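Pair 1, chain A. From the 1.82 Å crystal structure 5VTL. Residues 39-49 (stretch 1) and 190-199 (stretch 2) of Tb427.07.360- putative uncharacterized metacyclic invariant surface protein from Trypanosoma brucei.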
# COMPACT_ATOMS: atom_id res chain seq x y z
N SER A 39 10.92 -2.18 14.16
CA SER A 39 11.17 -2.51 15.56
C SER A 39 12.48 -3.28 15.69
O SER A 39 13.25 -3.06 16.64
CB SER A 39 9.99 -3.30 16.15
OG SER A 39 8.81 -2.54 16.13
N LYS A 40 12.75 -4.16 14.73
CA LYS A 40 13.96 -4.95 14.77
C LYS A 40 15.17 -3.99 14.63
O LYS A 40 16.22 -4.18 15.28
CB LYS A 40 13.97 -5.99 13.66
CG LYS A 40 15.21 -6.89 13.67
CD LYS A 40 15.18 -7.96 12.56
CE LYS A 40 14.10 -9.02 12.76
NZ LYS A 40 14.31 -9.87 13.97
N ALA A 41 15.02 -2.97 13.80
CA ALA A 41 16.09 -1.99 13.61
C ALA A 41 16.35 -1.19 14.89
O ALA A 41 17.48 -0.92 15.25
CB ALA A 41 15.76 -1.05 12.44
N ARG A 42 15.29 -0.82 15.57
CA ARG A 42 15.43 -0.09 16.81
C ARG A 42 16.11 -0.98 17.86
O ARG A 42 16.98 -0.53 18.62
CB ARG A 42 14.06 0.40 17.27
CG ARG A 42 14.04 1.14 18.63
CD ARG A 42 13.75 0.21 19.80
NE ARG A 42 12.45 -0.40 19.66
CZ ARG A 42 12.04 -1.49 20.30
NH1 ARG A 42 12.84 -2.13 21.14
NH2 ARG A 42 10.83 -1.96 20.05
N GLU A 43 15.73 -2.24 17.90
CA GLU A 43 16.40 -3.18 18.82
C GLU A 43 17.91 -3.23 18.54
O GLU A 43 18.73 -3.23 19.45
CB GLU A 43 15.78 -4.57 18.68
CG GLU A 43 14.45 -4.71 19.39
CD GLU A 43 13.66 -5.94 18.92
OE1 GLU A 43 14.21 -6.71 18.11
OE2 GLU A 43 12.50 -6.10 19.34
N GLY A 44 18.28 -3.22 17.26
CA GLY A 44 19.67 -3.22 16.86
C GLY A 44 20.39 -1.95 17.31
O GLY A 44 21.58 -1.98 17.63
N CYS A 45 19.67 -0.83 17.33
CA CYS A 45 20.25 0.41 17.84
C CYS A 45 20.46 0.32 19.33
O CYS A 45 21.44 0.82 19.84
CB CYS A 45 19.35 1.61 17.56
SG CYS A 45 19.31 2.05 15.83
N GLN A 46 19.52 -0.29 20.05
CA GLN A 46 19.69 -0.48 21.48
C GLN A 46 20.93 -1.31 21.79
O GLN A 46 21.65 -1.02 22.76
CB GLN A 46 18.42 -1.14 22.05
CG GLN A 46 17.26 -0.16 22.14
CD GLN A 46 15.98 -0.82 22.56
OE1 GLN A 46 15.62 -1.87 22.03
NE2 GLN A 46 15.28 -0.23 23.52
N ASP A 47 21.18 -2.33 20.96
CA ASP A 47 22.33 -3.21 21.12
C ASP A 47 23.62 -2.43 20.88
O ASP A 47 24.63 -2.61 21.57
CB ASP A 47 22.25 -4.37 20.13
CG ASP A 47 23.31 -5.45 20.38
OD1 ASP A 47 23.36 -6.01 21.50
OD2 ASP A 47 24.10 -5.74 19.46
N ALA A 48 23.57 -1.56 19.88
CA ALA A 48 24.73 -0.79 19.47
C ALA A 48 25.08 0.17 20.59
O ALA A 48 26.26 0.32 20.93
CB ALA A 48 24.42 -0.04 18.15
N VAL A 49 24.06 0.78 21.20
CA VAL A 49 24.29 1.69 22.33
C VAL A 49 24.95 0.91 23.47
O VAL A 49 25.93 1.36 24.05
CB VAL A 49 22.98 2.40 22.80
CG1 VAL A 49 23.15 3.06 24.15
CG2 VAL A 49 22.52 3.47 21.78
N ALA A 190 14.07 4.38 7.11
CA ALA A 190 14.66 5.33 8.05
C ALA A 190 15.19 4.64 9.31
O ALA A 190 16.27 4.96 9.77
CB ALA A 190 13.64 6.41 8.44
N ALA A 191 14.42 3.70 9.85
CA ALA A 191 14.84 2.95 11.03
C ALA A 191 16.11 2.16 10.73
O ALA A 191 17.04 2.12 11.55
CB ALA A 191 13.73 2.01 11.50
N ARG A 192 16.15 1.53 9.57
CA ARG A 192 17.31 0.70 9.20
C ARG A 192 18.51 1.61 8.93
O ARG A 192 19.65 1.24 9.20
CB ARG A 192 16.97 -0.18 8.00
CG ARG A 192 16.05 -1.35 8.30
CD ARG A 192 16.81 -2.39 9.10
NE ARG A 192 16.06 -3.62 9.38
CZ ARG A 192 16.46 -4.54 10.25
NH1 ARG A 192 17.60 -4.38 10.93
NH2 ARG A 192 15.73 -5.63 10.44
N ALA A 193 18.27 2.82 8.42
CA ALA A 193 19.38 3.76 8.19
C ALA A 193 19.98 4.22 9.51
O ALA A 193 21.22 4.34 9.63
CB ALA A 193 18.94 4.96 7.36
N ALA A 194 19.13 4.44 10.51
CA ALA A 194 19.62 4.73 11.85
C ALA A 194 20.42 3.57 12.43
O ALA A 194 21.44 3.77 13.06
CB ALA A 194 18.45 5.07 12.79
N GLU A 195 19.93 2.35 12.26
CA GLU A 195 20.64 1.20 12.79
C GLU A 195 22.02 1.04 12.12
O GLU A 195 22.99 0.64 12.77
CB GLU A 195 19.82 -0.06 12.62
CG GLU A 195 20.57 -1.31 13.07
CD GLU A 195 19.90 -2.60 12.64
OE1 GLU A 195 19.26 -2.59 11.56
OE2 GLU A 195 20.03 -3.61 13.37
N SER A 196 22.12 1.37 10.85
CA SER A 196 23.41 1.31 10.19
C SER A 196 24.42 2.29 10.84
O SER A 196 25.57 1.95 11.10
CB SER A 196 23.25 1.56 8.70
OG SER A 196 24.51 1.59 8.06
N ASN A 197 23.97 3.51 11.14
CA ASN A 197 24.84 4.46 11.84
C ASN A 197 25.16 4.00 13.25
O ASN A 197 26.29 4.15 13.71
CB ASN A 197 24.19 5.84 11.88
CG ASN A 197 24.31 6.57 10.58
OD1 ASN A 197 25.35 6.49 9.91
ND2 ASN A 197 23.25 7.28 10.19
N ALA A 198 24.17 3.46 13.95
CA ALA A 198 24.39 3.00 15.30
C ALA A 198 25.44 1.89 15.30
O ALA A 198 26.34 1.89 16.11
CB ALA A 198 23.08 2.50 15.96
N ARG A 199 25.31 0.96 14.37
CA ARG A 199 26.23 -0.17 14.33
C ARG A 199 27.65 0.26 13.99
O ARG A 199 28.62 -0.22 14.56
CB ARG A 199 25.73 -1.19 13.31
CG ARG A 199 26.42 -2.53 13.43
CD ARG A 199 25.90 -3.51 12.38
NE ARG A 199 26.27 -3.10 11.03
CZ ARG A 199 25.42 -2.77 10.07
NH1 ARG A 199 24.10 -2.79 10.27
NH2 ARG A 199 25.89 -2.41 8.88

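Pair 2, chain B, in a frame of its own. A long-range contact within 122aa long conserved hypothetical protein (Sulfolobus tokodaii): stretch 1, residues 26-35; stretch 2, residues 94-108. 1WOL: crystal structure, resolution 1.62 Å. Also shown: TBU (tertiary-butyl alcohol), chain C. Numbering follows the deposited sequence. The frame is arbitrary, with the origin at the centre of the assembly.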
# COMPACT_ATOMS: atom_id res chain seq x y z
N TYR B 26 3.72 3.43 16.28
CA TYR B 26 4.23 2.23 15.64
C TYR B 26 4.42 2.44 14.18
O TYR B 26 3.62 2.02 13.32
CB TYR B 26 3.29 1.04 15.93
CG TYR B 26 3.07 0.79 17.42
CD1 TYR B 26 1.78 0.93 17.96
CD2 TYR B 26 4.10 0.45 18.21
CE1 TYR B 26 1.55 0.68 19.37
CE2 TYR B 26 3.93 0.24 19.62
CZ TYR B 26 2.62 0.37 20.13
OH TYR B 26 2.42 0.22 21.52
N TYR B 27 5.49 3.19 13.89
CA TYR B 27 5.61 3.70 12.49
C TYR B 27 5.93 2.67 11.46
O TYR B 27 5.43 2.81 10.30
CB TYR B 27 6.67 4.89 12.49
CG TYR B 27 6.30 5.94 13.48
CD1 TYR B 27 7.31 6.43 14.38
CD2 TYR B 27 5.03 6.48 13.61
CE1 TYR B 27 7.05 7.41 15.33
CE2 TYR B 27 4.73 7.42 14.62
CZ TYR B 27 5.79 7.89 15.47
OH TYR B 27 5.46 8.89 16.39
N GLU B 28 6.73 1.64 11.79
CA GLU B 28 6.94 0.63 10.80
C GLU B 28 5.66 -0.14 10.46
O GLU B 28 5.42 -0.56 9.33
CB GLU B 28 8.05 -0.31 11.29
CG GLU B 28 7.59 -1.58 12.16
CD GLU B 28 6.96 -1.21 13.50
OE1 GLU B 28 6.79 -2.27 14.23
OE2 GLU B 28 6.71 -0.09 13.86
N LEU B 29 4.81 -0.29 11.50
CA LEU B 29 3.50 -0.94 11.28
C LEU B 29 2.63 -0.05 10.38
O LEU B 29 1.94 -0.60 9.57
CB LEU B 29 2.92 -1.20 12.69
CG LEU B 29 1.53 -1.96 12.62
CD1 LEU B 29 1.59 -3.23 11.85
CD2 LEU B 29 1.04 -2.14 14.06
N ALA B 30 2.56 1.19 10.72
CA ALA B 30 1.77 2.09 9.85
C ALA B 30 2.27 1.97 8.40
O ALA B 30 1.41 1.94 7.44
CB ALA B 30 2.03 3.49 10.32
N CYS B 31 3.58 1.82 8.17
CA CYS B 31 4.07 1.71 6.75
C CYS B 31 3.70 0.43 6.13
O CYS B 31 3.29 0.32 5.00
CB CYS B 31 5.60 1.85 6.73
SG CYS B 31 6.03 3.65 6.84
N PHE B 32 3.80 -0.70 6.91
CA PHE B 32 3.37 -1.96 6.35
C PHE B 32 1.94 -1.97 5.97
O PHE B 32 1.55 -2.56 4.94
CB PHE B 32 3.62 -3.01 7.51
CG PHE B 32 3.09 -4.38 7.16
CD1 PHE B 32 3.83 -5.21 6.27
CD2 PHE B 32 1.91 -4.79 7.68
CE1 PHE B 32 3.25 -6.53 5.95
CE2 PHE B 32 1.36 -6.03 7.34
CZ PHE B 32 2.02 -6.86 6.52
N LEU B 33 1.05 -1.44 6.88
CA LEU B 33 -0.41 -1.47 6.68
C LEU B 33 -0.80 -0.51 5.51
O LEU B 33 -1.76 -0.81 4.83
CB LEU B 33 -1.11 -1.04 7.99
CG LEU B 33 -1.07 -2.11 9.08
CD1 LEU B 33 -1.49 -1.41 10.35
CD2 LEU B 33 -1.94 -3.27 8.68
N SER B 34 0.02 0.52 5.31
CA SER B 34 -0.24 1.40 4.11
C SER B 34 0.06 0.63 2.84
O SER B 34 -0.69 0.77 1.85
CB SER B 34 0.71 2.64 4.17
OG SER B 34 0.31 3.39 5.33
N GLN B 35 1.14 -0.18 2.79
CA GLN B 35 1.35 -0.96 1.61
C GLN B 35 0.27 -1.99 1.41
O GLN B 35 -0.20 -2.11 0.29
CB GLN B 35 2.71 -1.65 1.65
CG GLN B 35 2.78 -2.47 0.37
CD GLN B 35 3.42 -3.70 0.37
OE1 GLN B 35 4.56 -3.70 0.74
NE2 GLN B 35 2.76 -4.84 -0.23
N PRO B 94 14.29 -3.50 12.67
CA PRO B 94 13.84 -2.40 11.78
C PRO B 94 13.02 -1.32 12.41
O PRO B 94 13.13 -0.13 12.10
CB PRO B 94 13.08 -3.13 10.62
CG PRO B 94 13.87 -4.46 10.51
CD PRO B 94 14.09 -4.80 12.03
N TYR B 95 12.13 -1.69 13.34
CA TYR B 95 11.18 -0.70 13.83
C TYR B 95 11.85 0.49 14.51
O TYR B 95 11.32 1.58 14.60
CB TYR B 95 10.17 -1.35 14.86
CG TYR B 95 10.77 -1.73 16.19
CD1 TYR B 95 10.82 -0.79 17.22
CD2 TYR B 95 11.32 -3.01 16.41
CE1 TYR B 95 11.39 -1.01 18.51
CE2 TYR B 95 11.91 -3.29 17.74
CZ TYR B 95 11.91 -2.29 18.71
OH TYR B 95 12.49 -2.46 19.99
N GLU B 96 13.07 0.22 15.03
CA GLU B 96 13.72 1.27 15.74
C GLU B 96 14.16 2.45 14.83
O GLU B 96 14.45 3.52 15.36
CB GLU B 96 15.03 0.72 16.42
CG GLU B 96 14.70 -0.32 17.49
CD GLU B 96 15.88 -0.62 18.37
OE1 GLU B 96 15.96 -0.13 19.52
OE2 GLU B 96 16.71 -1.37 17.95
N TYR B 97 14.12 2.21 13.53
CA TYR B 97 14.64 3.14 12.60
C TYR B 97 13.62 3.81 11.72
O TYR B 97 13.97 4.56 10.79
CB TYR B 97 15.72 2.42 11.78
CG TYR B 97 16.84 1.95 12.68
CD1 TYR B 97 16.88 0.65 13.15
CD2 TYR B 97 17.82 2.85 13.06
CE1 TYR B 97 17.93 0.22 14.03
CE2 TYR B 97 18.87 2.46 13.93
CZ TYR B 97 18.90 1.16 14.38
OH TYR B 97 19.97 0.73 15.21
N TYR B 98 12.34 3.55 11.99
CA TYR B 98 11.29 4.28 11.27
C TYR B 98 10.89 5.53 12.03
O TYR B 98 11.06 5.62 13.27
CB TYR B 98 10.04 3.39 11.13
CG TYR B 98 10.09 2.43 10.03
CD1 TYR B 98 10.89 1.29 10.10
CD2 TYR B 98 9.33 2.64 8.89
CE1 TYR B 98 10.91 0.37 9.05
CE2 TYR B 98 9.39 1.72 7.87
CZ TYR B 98 10.17 0.60 7.96
OH TYR B 98 10.15 -0.31 6.97
N THR B 99 10.33 6.52 11.33
CA THR B 99 9.98 7.79 11.95
C THR B 99 8.58 8.19 11.61
O THR B 99 7.94 7.55 10.73
CB THR B 99 10.82 8.97 11.36
OG1 THR B 99 10.61 9.05 9.94
CG2 THR B 99 12.31 8.58 11.63
N GLU B 100 8.14 9.20 12.31
CA GLU B 100 6.75 9.63 12.10
C GLU B 100 6.58 10.15 10.60
O GLU B 100 5.57 9.94 9.94
CB GLU B 100 6.41 10.75 13.11
CG GLU B 100 4.91 11.12 13.07
CD GLU B 100 4.53 11.91 14.35
OE1 GLU B 100 3.33 12.04 14.61
OE2 GLU B 100 5.46 12.37 15.10
N ARG B 101 7.61 10.82 10.03
CA ARG B 101 7.51 11.21 8.63
C ARG B 101 7.30 10.03 7.71
O ARG B 101 6.52 10.12 6.78
CB ARG B 101 8.77 11.99 8.22
CG ARG B 101 8.83 12.22 6.70
CD ARG B 101 10.01 13.16 6.30
NE ARG B 101 11.30 12.45 6.37
CZ ARG B 101 11.75 11.62 5.49
NH1 ARG B 101 11.10 11.29 4.38
NH2 ARG B 101 12.92 11.04 5.71
N ASP B 102 7.92 8.85 7.97
CA ASP B 102 7.75 7.72 7.11
C ASP B 102 6.28 7.32 7.23
O ASP B 102 5.70 7.01 6.23
CB ASP B 102 8.55 6.51 7.66
CG ASP B 102 10.07 6.75 7.67
OD1 ASP B 102 10.72 6.02 8.51
OD2 ASP B 102 10.58 7.53 6.83
N ALA B 103 5.75 7.28 8.44
CA ALA B 103 4.32 6.91 8.55
C ALA B 103 3.43 7.83 7.75
O ALA B 103 2.52 7.36 7.07
CB ALA B 103 3.98 6.88 10.02
N ASP B 104 3.70 9.14 7.89
CA ASP B 104 2.89 10.06 7.08
C ASP B 104 3.05 9.82 5.63
O ASP B 104 2.05 9.82 4.88
CB ASP B 104 3.28 11.58 7.36
CG ASP B 104 2.92 12.01 8.70
OD1 ASP B 104 2.29 11.29 9.50
OD2 ASP B 104 3.30 13.20 9.01
N GLU B 105 4.26 9.64 5.09
CA GLU B 105 4.41 9.45 3.62
C GLU B 105 3.77 8.14 3.18
O GLU B 105 3.15 8.08 2.10
CB GLU B 105 5.92 9.40 3.30
CG GLU B 105 6.49 10.81 3.53
CD GLU B 105 8.01 10.89 3.17
OE1 GLU B 105 8.61 9.88 2.81
OE2 GLU B 105 8.47 12.07 3.30
N CYS B 106 3.91 7.12 3.96
CA CYS B 106 3.28 5.83 3.59
C CYS B 106 1.74 5.97 3.70
O CYS B 106 1.07 5.53 2.71
CB CYS B 106 3.63 4.75 4.61
SG CYS B 106 5.42 4.20 4.35
N ILE B 107 1.15 6.52 4.76
CA ILE B 107 -0.30 6.61 4.88
C ILE B 107 -0.80 7.46 3.68
O ILE B 107 -1.82 7.11 3.08
CB ILE B 107 -0.65 7.21 6.21
CG1 ILE B 107 -0.46 6.08 7.29
CG2 ILE B 107 -2.16 7.64 6.21
CD1 ILE B 107 -0.48 6.66 8.76
N ASN B 108 -0.15 8.59 3.51
CA ASN B 108 -0.68 9.45 2.40
C ASN B 108 -0.56 8.90 1.04
O ASN B 108 -1.45 9.20 0.16
CB ASN B 108 0.02 10.82 2.58
CG ASN B 108 -0.44 11.47 3.82
OD1 ASN B 108 -1.43 11.17 4.45
ND2 ASN B 108 0.34 12.53 4.22
O TBU C . 4.87 -6.48 11.70
C TBU C . 5.83 -5.82 10.82
C1 TBU C . 7.16 -5.94 11.56
C2 TBU C . 5.43 -4.32 10.61
C3 TBU C . 5.80 -6.52 9.54
O HOH W 1 8.76 2.77 14.84
O HOH W 2 2.89 9.62 16.53
O HOH W 3 7.33 -1.96 7.59

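At the matched positions G44(A)/A30(B) and E195(A)/A103(B), the two pairs fill the space between their helices differently. Pair 1 sets a glycine against a long acidic side chain, with G44(A) CA 3.5 Å from E195(A) OE2; an ideal CB on G44(A) would lie 2.0 Å from that oxygen, a clash. Pair 2 sets alanine against alanine, A30(B) CB to A103(B) CB at 3.9 Å, so the A30(B) methyl occupies the position that pair 1 leaves empty at G44(A), where the E195(A) carboxylate comes close, and the side chain of A103(B) stops at CB.

The shared frame is two nearly parallel helices, their axes 8.3 Å apart at closest approach in both pairs and inclined by 18° in pair 1 and 13° in pair 2; 14 central residues superpose with an RMSD of 0.4 Å. The best-kept positions are C45(A)/C31(B), whose side-chain centres fall 0.3 Å apart with chi1 in m in both, A48(A)/S34(B) and A198(A)/C106(B). In pair 1 the cysteine packs on a methyl, C45(A) SG to A198(A) CB 3.8 Å, and rests 3.4 Å from E195(A) CA. In pair 2 it meets a second sulfur: C31(B) SG and C106(B) SG are 2.6 Å apart, shorter than an ordinary nonbonded sulfur contact. A48(A) CB lies 3.4 Å from A198(A) O, and its match repeats this approach, S34(B) CB to C106(B) O 3.3 Å. The added hydroxyl turns back into its own helix, S34(B) OG donating to A30(B) O at 2.8 Å.

At A41(A)/Y27(B) the difference is one of size. The methyl of A41(A) reaches A191(A) CB at 3.8 Å and R192(A) CD at 3.7 Å. The R192(A) guanidinium has A41(A) CA over one face, and its NH1 forms a salt bridge with E195(A) OE1 at 2.5 Å within its own helix. Y27(B) instead brings a ring, and E100(B), the match of R192(A), lays its CA over the face, 3.7 Å from the ring centroid of Y27(B). A water bridges the two residues, 2.7 Å from Y27(B) OH and, through a weak bond, 3.1 Å from E100(B) OE1.

Pair 2 also packs the segment before its second helix against the first: E28(B) CB sits over the Y98(B) ring, 3.6 Å from its centroid. R42(A), the match of E28(B), points away from stretch 2, and its NH1 donates to Q46(A) OE1 at 2.9 Å. Neither pair has a direct hydrogen bond assigned between its stretches; the buried surface is 425 Å² in pair 1 and 601 Å² in pair 2.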